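Local coordinates for protein putative hydrolase (Acinetobacter sp. NBRC 100985, PDB 4XUK) that probably hydrolyses organophosphate triesters and lactones at a site holding two zinc ions, as a member of the metallo-beta-lactamase superfamily, at residues L20-M26 / K52-I58; P267-H273 / W284-H288; T179-G183 / H201-E205; K67-D73 / V101-T107. The protein carries 2 engineered substitutions. All blocks are in the same frame, centred on the assembly; numbering follows the deposited sequence.

How the contacts relate
The four contacts belong to the two packed beta sheets, with the zinc pair at one edge of the sandwich. Contacts 1 and 4 lie in one sheet, where strands 54-64 and 69-72 are neighbours; the centres of contacts 1 and 4 are about 24 Å apart. Contact 2 is the hairpin at the border of the other sheet, and contact 3 bridges the two sheets. Contacts 1 and 2 meet where Ser57 OG lies 3.1 Å from Phe268 N, and both touch the second subunit. Contacts 3 and 4 meet where Tyr204 OH lies 2.5 Å from Leu106 O. The side chains of Ile58 in contact 1 and Thr107 in contact 4 come within about 6 and 7 Å of a zinc ion.

Contact 1. Residues L20-M26 / K52-I58; sequences LDGTNFM and KGVQTSI
Strands 14-26 and 54-64 pair antiparallel in one sheet, largely buried, and beyond the last rung, Met26 with Val54, Lys52 of the preceding loop lies over Phe25. Backbone bonds link Asp21 to Ile58, Gly22 to Ile58, Asn24 to Thr56 and Met26 to Val54. The straightest runs from Val54 N to Met26 O, 2.7 Å long with 178° at the hydrogen.

The extended lysine chain passes over one face of the Phe25 ring. Lys52 CD sits 3.8 Å from the centroid of the Phe25 ring, almost on its normal, while Lys52 NZ lies off-centre at 4.2 Å in a cation-pi contact. Gln55 lies alongside the same ring, its CG 3.7 Å from Phe25 CE2, and Gln55 CG also meets Thr23 CG2.

Two sheets stacked between layers of helices make up the metallo-beta-lactamase fold, and this ladder is part of one of them. Ile58, whose side chain lies near a zinc ion, brings CD1 to 3.6 Å from Asn24 ND2; the other end of the amide, OD1, is hydrogen-bonded to His83 NE2. The extended Met26 chain takes CE to 3.2 Å from Thr56 OG1. On the Thr23 face a water bridges Thr23 OG1 and Ser57 OG. Thr23 OG1 is also bonded to Asp291 of the second subunit, and Ser57 OG to His288 of the second subunit and to Phe268 N.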
# COMPACT_ATOMS: atom_id res chain seq x y z
N LEU A 20 -4.19 -9.87 7.04
CA LEU A 20 -5.29 -9.88 6.07
C LEU A 20 -6.17 -11.11 6.26
O LEU A 20 -5.67 -12.24 6.36
CB LEU A 20 -4.74 -9.84 4.63
CG LEU A 20 -5.79 -9.81 3.49
CD1 LEU A 20 -6.69 -8.58 3.59
CD2 LEU A 20 -5.14 -9.85 2.13
N ASP A 21 -7.48 -10.89 6.32
CA ASP A 21 -8.43 -12.00 6.40
C ASP A 21 -8.95 -12.35 5.02
O ASP A 21 -9.26 -13.51 4.74
CB ASP A 21 -9.62 -11.66 7.31
CG ASP A 21 -10.31 -12.91 7.81
OD1 ASP A 21 -9.62 -13.79 8.38
OD2 ASP A 21 -11.54 -13.03 7.64
N GLY A 22 -9.03 -11.36 4.14
CA GLY A 22 -9.60 -11.58 2.82
C GLY A 22 -10.13 -10.27 2.28
O GLY A 22 -9.98 -9.23 2.93
N THR A 23 -10.75 -10.34 1.10
CA THR A 23 -11.22 -9.15 0.41
C THR A 23 -12.66 -9.34 -0.05
O THR A 23 -12.98 -10.34 -0.71
CB THR A 23 -10.35 -8.86 -0.81
OG1 THR A 23 -8.97 -8.80 -0.42
CG2 THR A 23 -10.74 -7.55 -1.44
N ASN A 24 -13.53 -8.42 0.29
CA ASN A 24 -14.86 -8.42 -0.27
C ASN A 24 -15.06 -7.46 -1.41
O ASN A 24 -14.35 -6.53 -1.54
CB ASN A 24 -15.90 -8.13 0.76
CG ASN A 24 -16.06 -9.24 1.76
OD1 ASN A 24 -15.72 -10.36 1.55
ND2 ASN A 24 -16.56 -8.88 2.86
N PHE A 25 -16.11 -7.69 -2.18
CA PHE A 25 -16.50 -6.74 -3.22
C PHE A 25 -17.98 -6.39 -3.05
O PHE A 25 -18.85 -7.10 -3.56
CB PHE A 25 -16.22 -7.31 -4.61
CG PHE A 25 -14.76 -7.53 -4.89
CD1 PHE A 25 -14.14 -8.71 -4.50
CD2 PHE A 25 -14.01 -6.55 -5.52
CE1 PHE A 25 -12.79 -8.90 -4.73
CE2 PHE A 25 -12.65 -6.75 -5.76
CZ PHE A 25 -12.05 -7.93 -5.36
N MET A 26 -18.26 -5.32 -2.32
CA MET A 26 -19.64 -5.02 -1.94
C MET A 26 -20.36 -4.13 -2.95
O MET A 26 -19.74 -3.43 -3.75
CB MET A 26 -19.69 -4.41 -0.53
CG MET A 26 -18.94 -3.12 -0.36
SD MET A 26 -18.90 -2.56 1.38
CE MET A 26 -17.85 -1.11 1.19
N LYS A 52 -17.32 -5.63 -10.56
CA LYS A 52 -17.31 -6.67 -9.54
C LYS A 52 -17.85 -6.16 -8.20
O LYS A 52 -18.48 -6.91 -7.44
CB LYS A 52 -15.89 -7.22 -9.36
CG LYS A 52 -15.82 -8.59 -8.69
CD LYS A 52 -14.36 -9.03 -8.51
CE LYS A 52 -14.26 -10.50 -8.12
NZ LYS A 52 -12.87 -10.89 -7.80
N GLY A 53 -17.59 -4.89 -7.90
CA GLY A 53 -18.06 -4.30 -6.66
C GLY A 53 -17.01 -3.40 -6.02
O GLY A 53 -15.94 -3.20 -6.59
N VAL A 54 -17.32 -2.87 -4.85
CA VAL A 54 -16.39 -1.98 -4.16
C VAL A 54 -15.42 -2.82 -3.32
O VAL A 54 -15.82 -3.42 -2.32
CB VAL A 54 -17.14 -0.97 -3.28
CG1 VAL A 54 -16.18 -0.04 -2.60
CG2 VAL A 54 -18.16 -0.18 -4.13
N GLN A 55 -14.17 -2.88 -3.75
CA GLN A 55 -13.18 -3.72 -3.07
C GLN A 55 -12.99 -3.25 -1.64
O GLN A 55 -12.79 -2.05 -1.41
CB GLN A 55 -11.84 -3.67 -3.82
CG GLN A 55 -10.81 -4.67 -3.30
CD GLN A 55 -9.52 -4.66 -4.11
OE1 GLN A 55 -9.48 -4.17 -5.24
NE2 GLN A 55 -8.46 -5.19 -3.53
N THR A 56 -13.07 -4.18 -0.68
CA THR A 56 -13.00 -3.82 0.73
C THR A 56 -12.21 -4.88 1.48
O THR A 56 -12.61 -6.05 1.51
CB THR A 56 -14.41 -3.71 1.32
OG1 THR A 56 -15.15 -2.76 0.55
CG2 THR A 56 -14.36 -3.28 2.79
N SER A 57 -11.08 -4.48 2.05
CA SER A 57 -10.27 -5.40 2.84
C SER A 57 -10.98 -5.74 4.15
O SER A 57 -11.81 -4.97 4.65
CB SER A 57 -8.90 -4.79 3.14
OG SER A 57 -8.16 -4.54 1.96
N ILE A 58 -10.63 -6.89 4.70
CA ILE A 58 -10.99 -7.24 6.06
C ILE A 58 -9.66 -7.56 6.74
O ILE A 58 -8.99 -8.52 6.36
CB ILE A 58 -11.93 -8.46 6.13
CG1 ILE A 58 -13.23 -8.21 5.37
CG2 ILE A 58 -12.27 -8.77 7.60
CD1 ILE A 58 -13.15 -8.52 3.89
O HOH W 1 -7.69 -6.43 0.19

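Contact 2. Residues P267-H273 / W284-H288; sequences PFPGIGH and WIPIH
Trp284 and Gly272 pack closely within the beta hairpin of strands 271-275 and 283-286, which borders one of the two sheets. The indole comes at the glycine backbone obliquely, its CH2 3.3 Å from Gly272 N. With no side chain at Gly272, the strands come close: Gly272 CA is 3.2 Å from Ile285 O and 4.2 Å from Pro286 CA. Ile285 and His273 exchange two backbone bonds, and Ile287 N bonds to Ile271 O to extend the pairing past the strand end.

Ile287 packs against that same carbonyl. A chi1 of 50° swings its CG1 inward, to 3.2 Å from Ile271 O. Its CG2 meets Ile271 CG2, and Tyr7 and Tyr9 of strand 6-11 pack on Ile287 from outside the hairpin.

The side of Pro286 and His273 is looser. Pro286 is exposed, and His273 CE1 comes no nearer than 4.2 Å to Ile287 CG2. A water in the plane of that imidazole joins His273 ND1 to Ile285 O, while Tyr47 of the second subunit stacks on the ring. Apart from this looser side, a second water bridges the buried indole to the 267-270 turn: lying in the indole plane, it accepts from Trp284 NE1 at 2.8 Å and donates to Pro267 O at 2.7 Å.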
# COMPACT_ATOMS: atom_id res chain seq x y z
N PRO A 267 -7.83 -0.28 2.97
CA PRO A 267 -6.98 -1.16 2.16
C PRO A 267 -5.77 -1.72 2.90
O PRO A 267 -4.94 -0.93 3.41
CB PRO A 267 -6.54 -0.26 1.00
CG PRO A 267 -7.73 0.67 0.82
CD PRO A 267 -8.20 0.94 2.24
N PHE A 268 -5.67 -3.05 2.96
CA PHE A 268 -4.56 -3.72 3.63
C PHE A 268 -3.23 -3.10 3.24
O PHE A 268 -2.98 -2.86 2.05
CB PHE A 268 -4.54 -5.22 3.30
CG PHE A 268 -3.40 -5.96 3.94
CD1 PHE A 268 -3.52 -6.47 5.22
CD2 PHE A 268 -2.19 -6.11 3.26
CE1 PHE A 268 -2.48 -7.13 5.81
CE2 PHE A 268 -1.13 -6.77 3.85
CZ PHE A 268 -1.27 -7.29 5.12
N PRO A 269 -2.34 -2.86 4.22
CA PRO A 269 -2.37 -3.22 5.65
C PRO A 269 -3.38 -2.47 6.52
O PRO A 269 -3.56 -2.88 7.68
CB PRO A 269 -0.95 -2.91 6.11
CG PRO A 269 -0.44 -1.91 5.15
CD PRO A 269 -1.05 -2.27 3.83
N GLY A 270 -4.03 -1.43 6.01
CA GLY A 270 -5.05 -0.73 6.79
C GLY A 270 -4.48 0.21 7.84
O GLY A 270 -5.19 0.63 8.77
N ILE A 271 -3.21 0.56 7.68
CA ILE A 271 -2.52 1.44 8.62
C ILE A 271 -2.14 2.73 7.90
O ILE A 271 -1.61 2.71 6.78
CB ILE A 271 -1.26 0.74 9.21
CG1 ILE A 271 -1.64 -0.58 9.90
CG2 ILE A 271 -0.52 1.65 10.18
CD1 ILE A 271 -0.41 -1.37 10.43
N GLY A 272 -2.43 3.87 8.52
CA GLY A 272 -2.20 5.15 7.87
C GLY A 272 -2.63 6.30 8.75
O GLY A 272 -2.73 6.16 9.97
N HIS A 273 -2.90 7.44 8.13
CA HIS A 273 -3.29 8.64 8.85
C HIS A 273 -4.38 9.34 8.06
O HIS A 273 -4.57 9.03 6.88
CB HIS A 273 -2.09 9.58 8.96
CG HIS A 273 -0.95 9.01 9.75
ND1 HIS A 273 -0.01 8.15 9.21
CD2 HIS A 273 -0.58 9.19 11.04
CE1 HIS A 273 0.88 7.83 10.13
NE2 HIS A 273 0.56 8.45 11.25
N TRP A 284 -7.40 9.59 3.04
CA TRP A 284 -6.69 8.50 3.69
C TRP A 284 -5.28 8.47 3.13
O TRP A 284 -5.10 8.32 1.92
CB TRP A 284 -7.40 7.18 3.37
CG TRP A 284 -6.67 5.94 3.80
CD1 TRP A 284 -6.16 4.95 3.00
CD2 TRP A 284 -6.38 5.55 5.15
NE1 TRP A 284 -5.57 3.97 3.77
CE2 TRP A 284 -5.69 4.32 5.09
CE3 TRP A 284 -6.62 6.12 6.39
CZ2 TRP A 284 -5.25 3.65 6.24
CZ3 TRP A 284 -6.19 5.46 7.53
CH2 TRP A 284 -5.51 4.24 7.45
N ILE A 285 -4.29 8.60 4.01
CA ILE A 285 -2.89 8.51 3.62
C ILE A 285 -2.33 7.18 4.13
O ILE A 285 -2.08 7.03 5.32
CB ILE A 285 -2.06 9.64 4.27
CG1 ILE A 285 -2.79 10.99 4.21
CG2 ILE A 285 -0.70 9.72 3.60
CD1 ILE A 285 -3.12 11.44 2.80
N PRO A 286 -2.13 6.20 3.23
CA PRO A 286 -1.56 4.93 3.71
C PRO A 286 -0.11 5.10 4.15
O PRO A 286 0.60 6.00 3.68
CB PRO A 286 -1.67 4.01 2.49
CG PRO A 286 -1.78 4.93 1.31
CD PRO A 286 -2.49 6.16 1.80
N ILE A 287 0.35 4.27 5.08
CA ILE A 287 1.75 4.36 5.47
C ILE A 287 2.63 3.91 4.32
O ILE A 287 2.17 3.21 3.41
CB ILE A 287 2.08 3.56 6.73
CG1 ILE A 287 1.56 2.13 6.61
CG2 ILE A 287 1.50 4.23 7.96
CD1 ILE A 287 2.64 1.11 6.75
N HIS A 288 3.89 4.32 4.36
CA HIS A 288 4.82 4.09 3.27
C HIS A 288 5.65 2.85 3.64
O HIS A 288 6.33 2.85 4.68
CB HIS A 288 5.71 5.34 3.10
CG HIS A 288 6.59 5.32 1.89
ND1 HIS A 288 7.05 6.48 1.29
CD2 HIS A 288 7.10 4.30 1.16
CE1 HIS A 288 7.80 6.17 0.25
NE2 HIS A 288 7.85 4.85 0.15
O HOH W 2 -4.26 1.62 2.98
O HOH W 3 0.29 7.40 6.47

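Contact 3. Residues T179-G183 / H201-E205; sequences TYKLG and HFSYE
Tyr180 and Phe202 form a T-shaped pair, the tyrosine's edge turned to the phenylalanine's face. Their centroids are 5.2 Å apart and their planes stand at 83°. Tyr180 CE1 does the touching, 3.7 Å from Phe202 CD2 and displaced toward the rim of the ring. The two side chains run antiparallel alongside one another, which puts the tyrosine hydroxyl beside the root of the other ring: Tyr180 OH is only 3.1 Å from Phe202 CB. With chi1 at 61°, the Tyr180 ring is aimed across at strand 202-208.

The polar link joins the two phenols. Tyr180 OH and Tyr204 OH are 2.7 Å apart, each side chain reaching toward the other from its own strand, and Tyr204 OH is also bonded to the carbonyl of Leu106. That pair of partners helps fix where the Tyr204 phenol ends.

Apolar contact at the exposed rim is slight, with Leu182 CD1 4.2 Å from Phe202 CE2. Val191 of strand 189-193 packs on both tyrosines. The aromatic group thus links strand 177-180, outermost in one sheet, with strand 202-208 of the other, the sheet-on-sheet packing characteristic of the metallo-beta-lactamase alpha-beta/beta-alpha sandwich.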
# COMPACT_ATOMS: atom_id res chain seq x y z
N THR A 179 -16.12 -8.98 29.58
CA THR A 179 -16.63 -7.69 29.11
C THR A 179 -16.05 -6.55 29.94
O THR A 179 -15.55 -6.78 31.05
CB THR A 179 -18.17 -7.64 29.09
OG1 THR A 179 -18.69 -7.68 30.42
CG2 THR A 179 -18.73 -8.81 28.29
N TYR A 180 -16.08 -5.34 29.39
CA TYR A 180 -15.53 -4.17 30.08
C TYR A 180 -16.49 -2.99 29.99
O TYR A 180 -17.44 -3.00 29.20
CB TYR A 180 -14.16 -3.77 29.51
CG TYR A 180 -14.21 -3.39 28.05
CD1 TYR A 180 -14.68 -2.14 27.64
CD2 TYR A 180 -13.80 -4.28 27.06
CE1 TYR A 180 -14.74 -1.79 26.31
CE2 TYR A 180 -13.85 -3.94 25.72
CZ TYR A 180 -14.32 -2.70 25.36
OH TYR A 180 -14.39 -2.34 24.03
N LYS A 181 -16.19 -1.95 30.73
CA LYS A 181 -16.94 -0.72 30.67
C LYS A 181 -16.04 0.45 30.32
O LYS A 181 -14.87 0.38 30.50
CB LYS A 181 -17.61 -0.48 32.01
CG LYS A 181 -18.90 -1.22 32.15
CD LYS A 181 -19.89 -0.86 31.02
CE LYS A 181 -19.87 0.64 30.67
NZ LYS A 181 -19.55 0.90 29.26
N LEU A 182 -16.61 1.54 29.87
CA LEU A 182 -15.89 2.77 29.64
C LEU A 182 -14.95 3.09 30.80
O LEU A 182 -15.33 2.82 31.90
CB LEU A 182 -16.97 3.81 29.56
CG LEU A 182 -16.70 5.10 28.86
CD1 LEU A 182 -15.58 5.00 27.82
CD2 LEU A 182 -18.01 5.55 28.30
N GLY A 183 -13.75 3.65 30.58
CA GLY A 183 -12.85 3.95 31.68
C GLY A 183 -11.89 2.81 31.96
O GLY A 183 -10.84 3.01 32.56
N HIS A 201 -20.09 -0.76 19.86
CA HIS A 201 -18.85 -0.67 19.11
C HIS A 201 -17.87 0.21 19.85
O HIS A 201 -18.21 1.33 20.26
CB HIS A 201 -19.10 -0.12 17.70
CG HIS A 201 -17.90 -0.20 16.80
ND1 HIS A 201 -16.88 0.72 16.84
CD2 HIS A 201 -17.57 -1.10 15.85
CE1 HIS A 201 -15.96 0.39 15.94
NE2 HIS A 201 -16.36 -0.71 15.33
N PHE A 202 -16.65 -0.29 20.06
CA PHE A 202 -15.59 0.48 20.69
C PHE A 202 -14.34 0.46 19.84
O PHE A 202 -14.08 -0.50 19.10
CB PHE A 202 -15.22 -0.12 22.05
CG PHE A 202 -15.98 0.46 23.23
CD1 PHE A 202 -17.35 0.25 23.36
CD2 PHE A 202 -15.31 1.16 24.22
CE1 PHE A 202 -18.04 0.76 24.46
CE2 PHE A 202 -16.00 1.68 25.31
CZ PHE A 202 -17.37 1.48 25.43
N SER A 203 -13.54 1.52 19.96
CA SER A 203 -12.21 1.53 19.36
C SER A 203 -11.20 1.45 20.49
O SER A 203 -11.56 1.63 21.65
CB SER A 203 -12.01 2.79 18.52
OG SER A 203 -13.04 2.93 17.55
N TYR A 204 -9.94 1.17 20.16
CA TYR A 204 -8.91 1.00 21.17
C TYR A 204 -7.70 1.87 20.85
O TYR A 204 -7.18 1.84 19.74
CB TYR A 204 -8.49 -0.48 21.25
CG TYR A 204 -9.63 -1.40 21.58
CD1 TYR A 204 -10.12 -1.48 22.88
CD2 TYR A 204 -10.23 -2.19 20.60
CE1 TYR A 204 -11.17 -2.32 23.20
CE2 TYR A 204 -11.28 -3.04 20.92
CZ TYR A 204 -11.75 -3.10 22.21
OH TYR A 204 -12.80 -3.94 22.54
N GLU A 205 -7.26 2.66 21.84
CA GLU A 205 -6.11 3.53 21.64
C GLU A 205 -4.88 3.05 22.43
O GLU A 205 -4.96 2.76 23.63
CB GLU A 205 -6.44 4.98 22.03
CG GLU A 205 -5.31 5.96 21.72
CD GLU A 205 -5.70 7.40 22.00
OE1 GLU A 205 -6.78 7.62 22.60
OE2 GLU A 205 -4.93 8.30 21.62

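Contact 4. Residues K67-D73 / V101-T107; sequences KSLILID and VDTILLT. Engineered in segment 67-73: Ile70 (natural residue Val).
Asp73 and Thr107 hold each other by two bonds at the end of a parallel strand pair. Thr107 N donates to Asp73 OD1 at 2.9 Å and Thr107 OG1 to Asp73 OD2 at 2.8 Å, each meeting the syn lone pair of the carboxylate oxygen it binds, and together they fix the carboxylate's rotation. Asp73 OD2 is also hydrogen-bonded to ND1 of His113, a zinc ligand, so Thr107 and Asp73 stand behind the metal site as its second shell.

Behind this grip runs the ladder, with Leu71 bonded to Thr103 O and Leu105 N, and Asp73 N to Leu105 O. At the far end the pattern shifts: Asp102 N donates to Leu69 O, leaving buried Thr103 N without a partner, while Asp102 OD2 accepts from Leu69 N at 2.9 Å on its anti side, the donor 24° out of the carboxylate plane.

On one face Leu71 CB packs on both Val101 CG1 and Ile104 CG1. On the other, the engineered Ile70 sits beside Leu105, though the modelled placing of its CD1 is doubtful, and Phe189 of strand 189-193 packs against both. The two strands are joined through helix 87-93 as a beta-alpha-beta crossover, whose second strand leads into the HxHxDH metal-binding motif, His108, His110, Asp112 and His113, a hallmark of the metallo-beta-lactamase superfamily.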
# COMPACT_ATOMS: atom_id res chain seq x y z
N LYS A 67 6.04 -7.74 26.65
CA LYS A 67 5.72 -8.89 27.49
C LYS A 67 4.42 -9.57 27.04
O LYS A 67 4.17 -10.72 27.38
CB LYS A 67 5.61 -8.45 28.95
CG LYS A 67 5.19 -7.00 29.12
CD LYS A 67 3.72 -6.81 28.81
CE LYS A 67 2.91 -6.74 30.08
NZ LYS A 67 3.09 -5.43 30.77
N SER A 68 3.61 -8.84 26.27
CA SER A 68 2.34 -9.36 25.80
C SER A 68 2.16 -9.20 24.30
O SER A 68 2.76 -8.31 23.67
CB SER A 68 1.17 -8.70 26.54
OG SER A 68 1.21 -9.00 27.93
N LEU A 69 1.34 -10.08 23.75
CA LEU A 69 0.97 -10.04 22.35
C LEU A 69 -0.54 -9.96 22.32
O LEU A 69 -1.24 -10.86 22.80
CB LEU A 69 1.45 -11.30 21.65
CG LEU A 69 1.26 -11.33 20.14
CD1 LEU A 69 2.04 -10.19 19.48
CD2 LEU A 69 1.68 -12.67 19.60
N ILE A 70 -1.06 -8.87 21.78
CA ILE A 70 -2.49 -8.69 21.79
C ILE A 70 -3.09 -8.62 20.37
O ILE A 70 -2.53 -7.98 19.47
CB ILE A 70 -2.89 -7.53 22.76
CG1 ILE A 70 -3.69 -6.47 22.05
CG2 ILE A 70 -1.69 -6.92 23.48
CD1 ILE A 70 -5.07 -6.80 22.16
N LEU A 71 -4.19 -9.33 20.16
CA LEU A 71 -4.84 -9.39 18.85
C LEU A 71 -6.09 -8.51 18.85
O LEU A 71 -6.92 -8.59 19.76
CB LEU A 71 -5.18 -10.84 18.50
CG LEU A 71 -5.88 -11.16 17.18
CD1 LEU A 71 -5.01 -10.77 16.00
CD2 LEU A 71 -6.27 -12.65 17.10
N ILE A 72 -6.21 -7.65 17.85
CA ILE A 72 -7.33 -6.72 17.79
C ILE A 72 -8.22 -7.04 16.59
O ILE A 72 -7.89 -6.73 15.44
CB ILE A 72 -6.83 -5.26 17.82
CG1 ILE A 72 -5.92 -5.08 19.04
CG2 ILE A 72 -7.99 -4.28 17.87
CD1 ILE A 72 -5.27 -3.73 19.17
N ASP A 73 -9.36 -7.68 16.90
CA ASP A 73 -10.20 -8.38 15.91
C ASP A 73 -9.48 -9.61 15.32
O ASP A 73 -8.28 -9.78 15.53
CB ASP A 73 -10.77 -7.42 14.84
CG ASP A 73 -11.75 -6.43 15.43
OD1 ASP A 73 -12.24 -6.70 16.56
OD2 ASP A 73 -12.00 -5.37 14.80
N VAL A 101 -0.55 -15.40 21.70
CA VAL A 101 -1.60 -14.41 21.93
C VAL A 101 -2.20 -14.58 23.34
O VAL A 101 -2.78 -15.62 23.67
CB VAL A 101 -2.70 -14.48 20.87
CG1 VAL A 101 -3.76 -13.41 21.12
CG2 VAL A 101 -2.08 -14.32 19.47
N ASP A 102 -2.00 -13.55 24.15
CA ASP A 102 -2.42 -13.41 25.56
C ASP A 102 -3.80 -12.76 25.74
O ASP A 102 -4.49 -13.04 26.66
CB ASP A 102 -1.48 -12.46 26.33
CG ASP A 102 -0.09 -12.81 26.21
OD1 ASP A 102 0.26 -13.93 26.52
OD2 ASP A 102 0.67 -11.99 25.78
N THR A 103 -4.10 -11.81 24.88
CA THR A 103 -5.29 -11.00 24.91
C THR A 103 -5.87 -10.74 23.51
O THR A 103 -5.16 -10.48 22.57
CB THR A 103 -5.03 -9.66 25.57
OG1 THR A 103 -4.38 -9.83 26.79
CG2 THR A 103 -6.31 -8.89 25.78
N ILE A 104 -7.18 -10.79 23.42
CA ILE A 104 -7.87 -10.45 22.19
C ILE A 104 -8.89 -9.35 22.51
O ILE A 104 -9.73 -9.52 23.38
CB ILE A 104 -8.59 -11.68 21.58
CG1 ILE A 104 -7.55 -12.75 21.20
CG2 ILE A 104 -9.46 -11.28 20.38
CD1 ILE A 104 -8.14 -14.05 20.68
N LEU A 105 -8.77 -8.22 21.82
CA LEU A 105 -9.75 -7.14 21.95
C LEU A 105 -10.64 -7.12 20.72
O LEU A 105 -10.15 -7.10 19.58
CB LEU A 105 -9.06 -5.78 22.12
CG LEU A 105 -8.01 -5.67 23.22
CD1 LEU A 105 -7.34 -4.30 23.20
CD2 LEU A 105 -8.56 -6.01 24.59
N LEU A 106 -11.94 -7.13 20.95
CA LEU A 106 -12.90 -7.10 19.85
C LEU A 106 -13.54 -5.72 19.77
O LEU A 106 -14.06 -5.21 20.76
CB LEU A 106 -13.98 -8.16 20.08
CG LEU A 106 -13.45 -9.60 20.10
CD1 LEU A 106 -14.57 -10.59 20.34
CD2 LEU A 106 -12.69 -9.95 18.81
N THR A 107 -13.49 -5.09 18.59
CA THR A 107 -14.13 -3.79 18.44
C THR A 107 -15.64 -3.93 18.54
O THR A 107 -16.32 -3.05 19.07
CB THR A 107 -13.74 -3.11 17.12
OG1 THR A 107 -14.06 -3.98 16.01
CG2 THR A 107 -12.26 -2.77 17.11
O HOH W 4 2.80 -13.24 27.90